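Local atomic coordinates of Nsp15 (Middle East respiratory syndrome-related coronavirus, PDB entry 5YVD), a protein that probably cleaves viral RNA on the 3' side of uridylates as the coronavirus EndoU-family endoribonuclease, assembled as a hexamer. Residues H73-D78 and I319-I324; L175-K178 and F183-P186; P67-L72 and N92-A97; I160-D165 and Y191-S196. One frame throughout, in Å; residues are numbered along the deposited sequence.

Followed from the N terminus, the chain first closes interaction 3, where the start of helix 69-74 meets residues 92-97 within the middle domain. Interaction 1 uses the end of the same helix but waits some 240 residues for its partner, residues 319-324, a hairpin turn and the start of strand 322-331, so its segments alternate with those of interaction 3. Within that long loop, interaction 4 joins strand 159-162 to residues 191-196, and it in turn encloses interaction 2, the short return of the chain after strand 174-178. Interactions 1 and 4 tie the middle domain to the endoribonuclease domain, and Lys-70 NZ, bonded to Ser-194 and Thr-192, bridges interactions 3 and 4.

Interaction 1: residues H73-D78 and I319-I324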
loop_
_atom_site.group_PDB
_atom_site.type_symbol
_atom_site.label_atom_id
_atom_site.label_comp_id
_atom_site.label_asym_id
_atom_site.label_seq_id
_atom_site.Cartn_x
_atom_site.Cartn_y
_atom_site.Cartn_z
ATOM N N HIS A 73 -24.557 15.337 14.873
ATOM C CA HIS A 73 -23.656 16.400 14.385
ATOM C C HIS A 73 -24.161 17.813 14.690
ATOM O O HIS A 73 -23.389 18.670 15.077
ATOM C CB HIS A 73 -23.421 16.221 12.882
ATOM C CG HIS A 73 -22.718 17.364 12.221
ATOM N ND1 HIS A 73 -21.432 17.737 12.540
ATOM C CD2 HIS A 73 -23.111 18.189 11.224
ATOM C CE1 HIS A 73 -21.068 18.754 11.781
ATOM N NE2 HIS A 73 -22.069 19.046 10.971
ATOM N N ASN A 74 -25.455 18.044 14.543
ATOM C CA ASN A 74 -26.011 19.359 14.794
ATOM C C ASN A 74 -26.125 19.715 16.300
ATOM O O ASN A 74 -26.116 20.899 16.650
ATOM C CB ASN A 74 -27.373 19.502 14.101
ATOM C CG ASN A 74 -27.275 19.479 12.577
ATOM O OD1 ASN A 74 -26.181 19.398 12.004
ATOM N ND2 ASN A 74 -28.429 19.528 11.915
ATOM N N LEU A 75 -26.250 18.707 17.176
ATOM C CA LEU A 75 -26.125 18.915 18.623
ATOM C C LEU A 75 -24.659 18.968 19.055
ATOM O O LEU A 75 -24.360 19.092 20.247
ATOM C CB LEU A 75 -26.814 17.797 19.401
ATOM C CG LEU A 75 -28.301 17.515 19.175
ATOM C CD1 LEU A 75 -28.745 16.452 20.159
ATOM C CD2 LEU A 75 -29.142 18.778 19.316
ATOM N N GLN A 76 -23.758 18.872 18.084
ATOM C CA GLN A 76 -22.317 18.848 18.298
ATOM C C GLN A 76 -21.854 17.724 19.215
ATOM O O GLN A 76 -21.089 17.945 20.163
ATOM C CB GLN A 76 -21.805 20.185 18.816
ATOM C CG GLN A 76 -22.022 21.350 17.873
ATOM C CD GLN A 76 -22.116 22.669 18.619
ATOM O OE1 GLN A 76 -22.684 22.743 19.722
ATOM N NE2 GLN A 76 -21.561 23.713 18.031
ATOM N N ALA A 77 -22.305 16.516 18.914
ATOM C CA ALA A 77 -21.815 15.335 19.619
ATOM C C ALA A 77 -20.449 14.947 19.063
ATOM O O ALA A 77 -20.336 14.598 17.898
ATOM C CB ALA A 77 -22.790 14.190 19.470
ATOM N N ASP A 78 -19.426 15.013 19.910
ATOM C CA ASP A 78 -18.051 14.720 19.508
ATOM C C ASP A 78 -17.709 13.216 19.591
ATOM O O ASP A 78 -16.964 12.711 18.769
ATOM C CB ASP A 78 -17.056 15.559 20.351
ATOM C CG ASP A 78 -17.331 17.088 20.262
ATOM O OD1 ASP A 78 -16.846 17.778 19.333
ATOM O OD2 ASP A 78 -18.033 17.605 21.149
ATOM N N ILE A 319 -34.532 24.084 12.087
ATOM C CA ILE A 319 -34.645 22.784 11.447
ATOM C C ILE A 319 -33.583 21.838 11.979
ATOM O O ILE A 319 -32.435 22.244 12.182
ATOM C CB ILE A 319 -34.374 22.884 9.935
ATOM C CG1 ILE A 319 -35.376 23.814 9.255
ATOM C CG2 ILE A 319 -34.441 21.505 9.290
ATOM C CD1 ILE A 319 -35.039 24.141 7.819
ATOM N N ASP A 320 -33.931 20.574 12.172
ATOM C CA ASP A 320 -32.921 19.578 12.529
ATOM C C ASP A 320 -32.057 20.061 13.722
ATOM O O ASP A 320 -30.830 19.850 13.762
ATOM C CB ASP A 320 -32.028 19.236 11.303
ATOM C CG ASP A 320 -32.737 18.330 10.266
ATOM O OD1 ASP A 320 -33.905 17.965 10.454
ATOM O OD2 ASP A 320 -32.122 17.966 9.247
ATOM N N LEU A 321 -32.713 20.720 14.673
ATOM C CA LEU A 321 -32.095 21.142 15.926
ATOM C C LEU A 321 -31.039 22.269 15.825
ATOM O O LEU A 321 -30.460 22.622 16.840
ATOM C CB LEU A 321 -31.554 19.929 16.693
ATOM C CG LEU A 321 -32.553 18.768 16.890
ATOM C CD1 LEU A 321 -31.908 17.544 17.530
ATOM C CD2 LEU A 321 -33.758 19.175 17.723
ATOM N N THR A 322 -30.828 22.832 14.626
ATOM C CA THR A 322 -29.981 24.037 14.394
ATOM C C THR A 322 -30.820 25.151 13.771
ATOM O O THR A 322 -32.037 25.005 13.588
ATOM C CB THR A 322 -28.850 23.782 13.375
ATOM O OG1 THR A 322 -28.728 22.380 13.129
ATOM C CG2 THR A 322 -27.514 24.366 13.848
ATOM N N MET A 323 -30.164 26.259 13.433
ATOM C CA MET A 323 -30.786 27.290 12.605
ATOM C C MET A 323 -30.323 27.064 11.195
ATOM O O MET A 323 -29.131 26.882 10.992
ATOM C CB MET A 323 -30.389 28.707 13.061
ATOM C CG MET A 323 -31.364 29.790 12.609
ATOM S SD MET A 323 -32.988 29.686 13.431
ATOM C CE MET A 323 -32.773 30.840 14.793
ATOM N N ILE A 324 -31.249 27.067 10.230
ATOM C CA ILE A 324 -30.894 26.974 8.793
ATOM C C ILE A 324 -31.315 28.214 8.006
ATOM O O ILE A 324 -32.455 28.673 8.114
ATOM C CB ILE A 324 -31.516 25.733 8.103
ATOM C CG1 ILE A 324 -31.100 24.441 8.834
ATOM C CG2 ILE A 324 -31.109 25.660 6.620
ATOM C CD1 ILE A 324 -29.639 24.064 8.674
#
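Asn-74 turns its side-chain amide onto the hairpin turn at Asp-320, ND2 giving a hydrogen bond of 3.0 Å to Asp-320 O. Its CG lies beside its own backbone N, opposite the carbonyl carbon (chi1 -66°), which points the amide at the turn. The bond is nearly straight at the hydrogen (169°), and the acceptor lies almost in the amide plane. The Asp-320 carbonyl is approached at a bend, with a C=O...donor angle of 141°. Thr-322 OG1 comes close to the same amide, but its angle is poor for a bond; it makes a weak one to Asp-320 O instead, so two donors converge on that carbonyl. Alongside, CD2 of Leu-75 lies 3.5 Å from CD1 of Leu-321, and Met-148 packs against both leucines.

Further out, the Asp-320 carboxylate bonds to Thr-271 OG1 and to Thr-192 N, and Asn-74 ND2 also reaches Thr-271, which therefore links both sides. The chain leaves helix 69-74 through a Schellman motif at Gln-76. On the other side of the contact, Ile-319 to Thr-322 form a type I' turn. The contact is thus a helix C-terminus set against the two-residue turn of a beta hairpin, joining the middle and endoribonuclease domains.

Interaction 2: residues L175-K178 and F183-P186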
loop_
_atom_site.group_PDB
_atom_site.type_symbol
_atom_site.label_atom_id
_atom_site.label_comp_id
_atom_site.label_asym_id
_atom_site.label_seq_id
_atom_site.Cartn_x
_atom_site.Cartn_y
_atom_site.Cartn_z
ATOM N N LEU A 175 -34.261 13.619 23.536
ATOM C CA LEU A 175 -32.890 14.032 23.368
ATOM C C LEU A 175 -32.578 15.179 24.293
ATOM O O LEU A 175 -33.275 16.198 24.273
ATOM C CB LEU A 175 -32.720 14.510 21.935
ATOM C CG LEU A 175 -32.812 13.379 20.910
ATOM C CD1 LEU A 175 -33.326 13.915 19.591
ATOM C CD2 LEU A 175 -31.464 12.696 20.729
ATOM N N TYR A 176 -31.531 15.031 25.099
ATOM C CA TYR A 176 -31.190 16.063 26.079
ATOM C C TYR A 176 -29.802 16.574 25.819
ATOM O O TYR A 176 -28.942 15.857 25.333
ATOM C CB TYR A 176 -31.309 15.518 27.505
ATOM C CG TYR A 176 -32.682 14.970 27.796
ATOM C CD1 TYR A 176 -33.602 15.712 28.518
ATOM C CD2 TYR A 176 -33.081 13.739 27.315
ATOM C CE1 TYR A 176 -34.886 15.243 28.769
ATOM C CE2 TYR A 176 -34.363 13.256 27.564
ATOM C CZ TYR A 176 -35.265 14.020 28.297
ATOM O OH TYR A 176 -36.537 13.568 28.581
ATOM N N LYS A 177 -29.592 17.836 26.122
ATOM C CA LYS A 177 -28.267 18.405 26.022
ATOM C C LYS A 177 -27.977 19.209 27.265
ATOM O O LYS A 177 -28.847 19.926 27.768
ATOM C CB LYS A 177 -28.146 19.281 24.771
ATOM C CG LYS A 177 -26.752 19.810 24.564
ATOM C CD LYS A 177 -26.562 20.399 23.186
ATOM C CE LYS A 177 -25.098 20.728 22.936
ATOM N NZ LYS A 177 -24.939 21.739 21.863
ATOM N N LYS A 178 -26.756 19.067 27.762
ATOM C CA LYS A 178 -26.266 19.838 28.902
ATOM C C LYS A 178 -25.032 20.646 28.500
ATOM O O LYS A 178 -24.172 20.160 27.761
ATOM C CB LYS A 178 -25.895 18.896 30.048
ATOM C CG LYS A 178 -27.022 18.670 31.037
ATOM C CD LYS A 178 -26.722 17.533 31.986
ATOM C CE LYS A 178 -25.626 17.878 32.976
ATOM N NZ LYS A 178 -25.121 16.635 33.635
ATOM N N PHE A 183 -29.099 22.059 31.536
ATOM C CA PHE A 183 -29.870 21.654 30.363
ATOM C C PHE A 183 -30.170 22.808 29.421
ATOM O O PHE A 183 -30.474 23.886 29.871
ATOM C CB PHE A 183 -31.178 21.053 30.787
ATOM C CG PHE A 183 -31.048 19.699 31.392
ATOM C CD1 PHE A 183 -31.157 18.559 30.597
ATOM C CD2 PHE A 183 -30.854 19.555 32.737
ATOM C CE1 PHE A 183 -31.072 17.292 31.137
ATOM C CE2 PHE A 183 -30.759 18.300 33.295
ATOM C CZ PHE A 183 -30.864 17.160 32.491
ATOM N N ILE A 184 -30.082 22.568 28.119
ATOM C CA ILE A 184 -30.552 23.527 27.119
ATOM C C ILE A 184 -32.056 23.361 26.849
ATOM O O ILE A 184 -32.571 22.231 26.756
ATOM C CB ILE A 184 -29.748 23.358 25.821
ATOM C CG1 ILE A 184 -28.397 24.049 25.990
ATOM C CG2 ILE A 184 -30.488 23.900 24.601
ATOM C CD1 ILE A 184 -27.316 23.472 25.105
ATOM N N ASP A 185 -32.747 24.500 26.727
ATOM C CA ASP A 185 -34.177 24.531 26.383
ATOM C C ASP A 185 -34.420 24.497 24.866
ATOM O O ASP A 185 -34.013 25.416 24.155
ATOM C CB ASP A 185 -34.857 25.756 26.995
ATOM C CG ASP A 185 -35.282 25.518 28.445
ATOM O OD1 ASP A 185 -36.510 25.463 28.709
ATOM O OD2 ASP A 185 -34.392 25.350 29.314
ATOM N N PRO A 186 -35.105 23.442 24.374
ATOM C CA PRO A 186 -35.329 23.222 22.934
ATOM C C PRO A 186 -36.006 24.381 22.227
ATOM O O PRO A 186 -36.925 24.960 22.763
ATOM C CB PRO A 186 -36.316 22.039 22.920
ATOM C CG PRO A 186 -37.055 22.140 24.228
ATOM C CD PRO A 186 -35.949 22.530 25.182
HETATM O O HOH W 1 -32.357 19.450 26.965
#
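Phe-183 lays one face of its ring over the aliphatic chain of Lys-178, whose CG stands 4.0 Å from the ring centroid and only 5° off the ring normal, a CH-pi contact. CD of Lys-178 continues toward the far end of the ring, near CZ. Tyr-176 meets the same ring obliquely, its CD1 being 4.0 Å from Phe-183 CE1. Between Tyr-176 and Lys-178 in the strand, Lys-177 O receives the backbone bond from Ile-184 N at 2.9 Å, with an N-H...O angle of 163°. The same oxygen has a CA-H...O contact with Phe-183 CA at 3.3 Å, which fits the single backbone bridge between Lys-178 and Phe-183. Lys-177, with CG anti to the backbone N (chi1 -176°) and the chain extended, runs side by side with Ile-184, CD lying 3.7 Å from Ile-184 CD1. A water takes the next position along the chain, donating to Ile-184 O at 2.8 Å and accepting a weak bond from Lys-177 N.

The ammonium of Lys-178 bonds to Thr-131 O and Phe-128 O, where helix 124-129 ends, while Tyr-176 OH accepts from Ile-142 N. Phe-183 also stacks on Tyr-145. The returning chain therefore lies against the end of strand 174-178, beside helix 124-129 and close to strands 134-138 and 148-149.

Interaction 3: residues P67-L72 and N92-A97; sequences PDFKLL and NIYGTA
Tyr-94 enters beside helix 69-74 with its CB near Phe-69, 4.1 Å from Phe-69 CD1. A first torsion of 178° swings the ring away from the backbone N of Tyr-94 and carries it past Phe-69, and the two side chains run by each other in opposite directions. CD2 makes the nearest approach to that ring, 3.8 Å from Phe-69 CD1, at an oblique angle. Next along the same ring side, CE2 comes 4.1 Å from both Phe-69 O and Leu-72 CB. CZ follows at 3.9 Å from Leu-72 CB. At the tip, Tyr-94 OH ends 3.4 Å from Leu-72 C, beside the backbone of the helix. Its hydrogen bond goes to Ala-77 O, just beyond the helix end.

Phe-69 also makes edge-to-face pairs with Tyr-155 and His-66, and Leu-72 rests on Leu-85. Tyr-94 also packs on Asn-38 of the second subunit, whose OD1 accepts from Gly-95 N. No hydrogen bond joins 67-72 to 92-97 directly. The chemistry of the contact is accordingly that of a buried apolar one: aromatic carbon and leucine methylene supply the cohesion between these two segments, while the one polar atom of the tyrosine side chain is satisfied by a main-chain carbonyl beyond them.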
loop_
_atom_site.group_PDB
_atom_site.type_symbol
_atom_site.label_atom_id
_atom_site.label_comp_id
_atom_site.label_asym_id
_atom_site.label_seq_id
_atom_site.Cartn_x
_atom_site.Cartn_y
_atom_site.Cartn_z
ATOM N N PRO A 67 -31.019 8.079 16.727
ATOM C CA PRO A 67 -31.253 9.287 15.931
ATOM C C PRO A 67 -30.282 9.380 14.788
ATOM O O PRO A 67 -29.151 8.923 14.909
ATOM C CB PRO A 67 -31.014 10.427 16.918
ATOM C CG PRO A 67 -31.294 9.839 18.259
ATOM C CD PRO A 67 -30.974 8.364 18.170
ATOM N N ASP A 68 -30.713 9.947 13.670
ATOM C CA ASP A 68 -29.862 9.950 12.479
ATOM C C ASP A 68 -28.651 10.852 12.715
ATOM O O ASP A 68 -28.729 11.843 13.445
ATOM C CB ASP A 68 -30.659 10.362 11.226
ATOM C CG ASP A 68 -29.877 10.137 9.924
ATOM O OD1 ASP A 68 -28.825 9.441 9.964
ATOM O OD2 ASP A 68 -30.318 10.660 8.869
ATOM N N PHE A 69 -27.538 10.510 12.095
ATOM C CA PHE A 69 -26.267 11.165 12.399
ATOM C C PHE A 69 -26.301 12.679 12.359
ATOM O O PHE A 69 -25.688 13.327 13.215
ATOM C CB PHE A 69 -25.165 10.660 11.466
ATOM C CG PHE A 69 -24.970 9.179 11.534
ATOM C CD1 PHE A 69 -24.331 8.614 12.606
ATOM C CD2 PHE A 69 -25.468 8.356 10.541
ATOM C CE1 PHE A 69 -24.175 7.257 12.692
ATOM C CE2 PHE A 69 -25.306 6.990 10.621
ATOM C CZ PHE A 69 -24.657 6.439 11.699
ATOM N N LYS A 70 -26.994 13.245 11.376
ATOM C CA LYS A 70 -27.039 14.697 11.223
ATOM C C LYS A 70 -27.595 15.390 12.469
ATOM O O LYS A 70 -27.267 16.549 12.732
ATOM C CB LYS A 70 -27.871 15.093 9.994
ATOM C CG LYS A 70 -29.368 14.975 10.210
ATOM C CD LYS A 70 -30.188 14.788 8.951
ATOM C CE LYS A 70 -31.587 14.295 9.324
ATOM N NZ LYS A 70 -32.489 14.189 8.146
ATOM N N LEU A 71 -28.443 14.707 13.237
ATOM C CA LEU A 71 -28.899 15.282 14.490
ATOM C C LEU A 71 -27.753 15.292 15.514
ATOM O O LEU A 71 -27.530 16.273 16.233
ATOM C CB LEU A 71 -30.110 14.529 15.024
ATOM C CG LEU A 71 -31.379 14.515 14.147
ATOM C CD1 LEU A 71 -32.555 13.991 14.958
ATOM C CD2 LEU A 71 -31.737 15.867 13.559
ATOM N N LEU A 72 -26.998 14.211 15.562
ATOM C CA LEU A 72 -25.893 14.150 16.489
ATOM C C LEU A 72 -24.913 15.243 16.147
ATOM O O LEU A 72 -24.530 16.011 17.012
ATOM C CB LEU A 72 -25.228 12.783 16.447
ATOM C CG LEU A 72 -26.179 11.594 16.660
ATOM C CD1 LEU A 72 -25.345 10.327 16.819
ATOM C CD2 LEU A 72 -27.134 11.775 17.840
ATOM N N ASN A 92 -17.793 3.804 7.863
ATOM C CA ASN A 92 -16.917 4.402 8.845
ATOM C C ASN A 92 -17.750 4.571 10.090
ATOM O O ASN A 92 -18.936 4.257 10.127
ATOM C CB ASN A 92 -16.359 5.771 8.335
ATOM C CG ASN A 92 -15.040 6.207 9.026
ATOM O OD1 ASN A 92 -14.835 5.988 10.212
ATOM N ND2 ASN A 92 -14.163 6.840 8.276
ATOM N N ILE A 93 -17.111 5.107 11.106
ATOM C CA ILE A 93 -17.717 5.338 12.390
ATOM C C ILE A 93 -18.086 6.808 12.518
ATOM O O ILE A 93 -17.577 7.656 11.772
ATOM C CB ILE A 93 -16.715 4.884 13.456
ATOM C CG1 ILE A 93 -17.393 3.955 14.414
ATOM C CG2 ILE A 93 -16.038 6.025 14.204
ATOM C CD1 ILE A 93 -16.374 3.117 15.119
ATOM N N TYR A 94 -18.981 7.125 13.445
ATOM C CA TYR A 94 -19.269 8.524 13.705
ATOM C C TYR A 94 -18.141 9.013 14.604
ATOM O O TYR A 94 -17.951 8.469 15.690
ATOM C CB TYR A 94 -20.649 8.721 14.343
ATOM C CG TYR A 94 -20.950 10.167 14.678
ATOM C CD1 TYR A 94 -20.599 10.693 15.906
ATOM C CD2 TYR A 94 -21.568 11.009 13.767
ATOM C CE1 TYR A 94 -20.877 12.005 16.239
ATOM C CE2 TYR A 94 -21.850 12.332 14.091
ATOM C CZ TYR A 94 -21.495 12.823 15.335
ATOM O OH TYR A 94 -21.753 14.122 15.680
ATOM N N GLY A 95 -17.380 9.999 14.124
ATOM C CA GLY A 95 -16.227 10.523 14.839
ATOM C C GLY A 95 -15.018 9.652 14.574
ATOM O O GLY A 95 -15.025 8.883 13.618
ATOM N N THR A 96 -13.996 9.776 15.425
ATOM C CA THR A 96 -12.696 9.143 15.228
ATOM C C THR A 96 -12.107 8.530 16.488
ATOM O O THR A 96 -11.333 7.578 16.412
ATOM C CB THR A 96 -11.679 10.197 14.817
ATOM O OG1 THR A 96 -11.844 11.338 15.666
ATOM C CG2 THR A 96 -11.868 10.601 13.361
ATOM N N ALA A 97 -12.400 9.113 17.647
ATOM C CA ALA A 97 -12.004 8.508 18.909
ATOM C C ALA A 97 -13.191 7.781 19.487
ATOM O O ALA A 97 -14.307 7.955 19.034
ATOM C CB ALA A 97 -11.495 9.561 19.893
#

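Interaction 4: residues I160-D165 and Y191-S196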
loop_
_atom_site.group_PDB
_atom_site.type_symbol
_atom_site.label_atom_id
_atom_site.label_comp_id
_atom_site.label_asym_id
_atom_site.label_seq_id
_atom_site.Cartn_x
_atom_site.Cartn_y
_atom_site.Cartn_z
ATOM N N ILE A 160 -33.414 3.679 7.204
ATOM C CA ILE A 160 -34.316 4.609 7.877
ATOM C C ILE A 160 -35.561 3.833 8.201
ATOM O O ILE A 160 -36.091 3.093 7.375
ATOM C CB ILE A 160 -34.658 5.873 7.073
ATOM C CG1 ILE A 160 -33.603 6.974 7.268
ATOM C CG2 ILE A 160 -35.954 6.501 7.581
ATOM C CD1 ILE A 160 -32.170 6.533 7.247
ATOM N N ILE A 161 -36.017 4.027 9.428
ATOM C CA ILE A 161 -37.093 3.256 10.010
ATOM C C ILE A 161 -38.163 4.277 10.505
ATOM O O ILE A 161 -37.827 5.299 11.097
ATOM C CB ILE A 161 -36.453 2.308 11.069
ATOM C CG1 ILE A 161 -36.767 0.858 10.743
ATOM C CG2 ILE A 161 -36.784 2.644 12.521
ATOM C CD1 ILE A 161 -35.787 0.251 9.760
ATOM N N ARG A 162 -39.434 4.023 10.208
ATOM C CA ARG A 162 -40.522 4.986 10.485
ATOM C C ARG A 162 -41.328 4.567 11.711
ATOM O O ARG A 162 -41.608 3.373 11.894
ATOM C CB ARG A 162 -41.489 5.066 9.297
ATOM C CG ARG A 162 -40.855 5.411 7.972
ATOM C CD ARG A 162 -40.769 6.914 7.709
ATOM N NE ARG A 162 -39.642 7.237 6.828
ATOM C CZ ARG A 162 -39.101 8.447 6.678
ATOM N NH1 ARG A 162 -39.589 9.510 7.339
ATOM N NH2 ARG A 162 -38.059 8.592 5.848
ATOM N N ASP A 163 -41.742 5.548 12.515
ATOM C CA ASP A 163 -42.594 5.272 13.685
ATOM C C ASP A 163 -43.964 4.646 13.297
ATOM O O ASP A 163 -44.522 4.973 12.254
ATOM C CB ASP A 163 -42.789 6.557 14.519
ATOM C CG ASP A 163 -42.859 6.284 16.026
ATOM O OD1 ASP A 163 -42.715 5.115 16.456
ATOM O OD2 ASP A 163 -43.060 7.250 16.794
ATOM N N SER A 164 -44.461 3.744 14.151
ATOM C CA SER A 164 -45.672 2.930 13.922
ATOM C C SER A 164 -45.949 2.010 15.119
ATOM O O SER A 164 -45.082 1.791 15.941
ATOM C CB SER A 164 -45.520 2.034 12.692
ATOM O OG SER A 164 -44.905 0.794 13.028
ATOM N N ASP A 165 -47.134 1.423 15.187
ATOM C CA ASP A 165 -47.454 0.469 16.262
ATOM C C ASP A 165 -46.678 -0.857 16.181
ATOM O O ASP A 165 -46.577 -1.569 17.185
ATOM C CB ASP A 165 -48.946 0.139 16.261
ATOM C CG ASP A 165 -49.815 1.366 16.348
ATOM O OD1 ASP A 165 -49.343 2.368 16.922
ATOM O OD2 ASP A 165 -50.961 1.327 15.836
ATOM N N TYR A 191 -38.237 19.089 10.925
ATOM C CA TYR A 191 -37.212 18.064 10.617
ATOM C C TYR A 191 -37.115 17.674 9.145
ATOM O O TYR A 191 -38.122 17.371 8.511
ATOM C CB TYR A 191 -37.461 16.805 11.422
ATOM C CG TYR A 191 -37.086 16.912 12.859
ATOM C CD1 TYR A 191 -35.742 16.887 13.251
ATOM C CD2 TYR A 191 -38.062 17.018 13.841
ATOM C CE1 TYR A 191 -35.381 16.973 14.588
ATOM C CE2 TYR A 191 -37.725 17.105 15.180
ATOM C CZ TYR A 191 -36.383 17.080 15.558
ATOM O OH TYR A 191 -36.050 17.161 16.902
ATOM N N THR A 192 -35.893 17.646 8.613
ATOM C CA THR A 192 -35.633 17.018 7.315
ATOM C C THR A 192 -35.950 15.552 7.473
ATOM O O THR A 192 -36.069 15.079 8.588
ATOM C CB THR A 192 -34.169 17.184 6.880
ATOM O OG1 THR A 192 -33.298 16.735 7.924
ATOM C CG2 THR A 192 -33.868 18.639 6.565
ATOM N N GLN A 193 -36.099 14.817 6.386
ATOM C CA GLN A 193 -36.716 13.471 6.479
ATOM C C GLN A 193 -35.828 12.311 6.072
ATOM O O GLN A 193 -36.289 11.184 6.043
ATOM C CB GLN A 193 -37.994 13.421 5.642
ATOM C CG GLN A 193 -39.060 14.369 6.119
ATOM C CD GLN A 193 -39.696 13.900 7.393
ATOM O OE1 GLN A 193 -39.939 12.717 7.585
ATOM N NE2 GLN A 193 -39.975 14.834 8.275
ATOM N N SER A 194 -34.576 12.592 5.725
ATOM C CA SER A 194 -33.588 11.546 5.492
ATOM C C SER A 194 -33.971 10.564 4.362
ATOM O O SER A 194 -33.629 9.393 4.422
ATOM C CB SER A 194 -33.352 10.764 6.804
ATOM O OG SER A 194 -32.923 11.615 7.871
ATOM N N ARG A 195 -34.674 11.026 3.334
ATOM C CA ARG A 195 -35.004 10.164 2.199
ATOM C C ARG A 195 -33.945 10.325 1.133
ATOM O O ARG A 195 -33.051 11.186 1.245
ATOM C CB ARG A 195 -36.373 10.524 1.624
ATOM C CG ARG A 195 -37.504 10.263 2.590
ATOM C CD ARG A 195 -38.831 10.796 2.084
ATOM N NE ARG A 195 -38.870 12.255 2.145
ATOM C CZ ARG A 195 -39.975 12.984 2.050
ATOM N NH1 ARG A 195 -41.158 12.391 1.907
ATOM N NH2 ARG A 195 -39.891 14.316 2.105
ATOM N N SER A 196 -34.050 9.520 0.086
ATOM C CA SER A 196 -33.104 9.618 -1.023
ATOM C C SER A 196 -33.754 9.153 -2.303
ATOM O O SER A 196 -34.879 8.671 -2.283
ATOM C CB SER A 196 -31.879 8.751 -0.754
ATOM O OG SER A 196 -32.180 7.403 -1.049
#
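Arg-162 reaches across to Gln-193 with two nitrogens of its guanidinium. NH2 gives the better bond, 3.1 Å to Gln-193 O and fairly straight at the hydrogen, the donor arriving almost in line with the carbonyl at a C=O...donor angle of 168°. NH1 adds a weak bond of 3.2 Å to Gln-193 OE1, which lies at the guanidinium edge, in its plane. The amide and guanidinium planes are 26° apart, so the two groups are nearly coplanar although the side chains cross at about a right angle. A bend at chi2 (-89°) in Arg-162 helps bring its end over to this residue. Gln-193 is itself held by NE2, which bonds to Tyr-191 O at 3.2 Å from above the carbonyl plane.

Around this pair, Arg-162 NH2 touches Arg-195 CG at 3.7 Å, and Ile-160 CG1 packs on Ser-194 CB at 3.8 Å. Arg-195 directs its own charge to Asp-293 and Glu-207, and Ser-194 OG bonds to Lys-70 and Asp-68. Tyr-153 of strand 153-156 packs against Arg-162, Gln-193 and Ser-194. The bonds across the contact thus pair a cationic side chain with neutral oxygens, one from the backbone and one from an amide, so strand 159-162 is fastened to the 191-196 loop without a salt bridge between them.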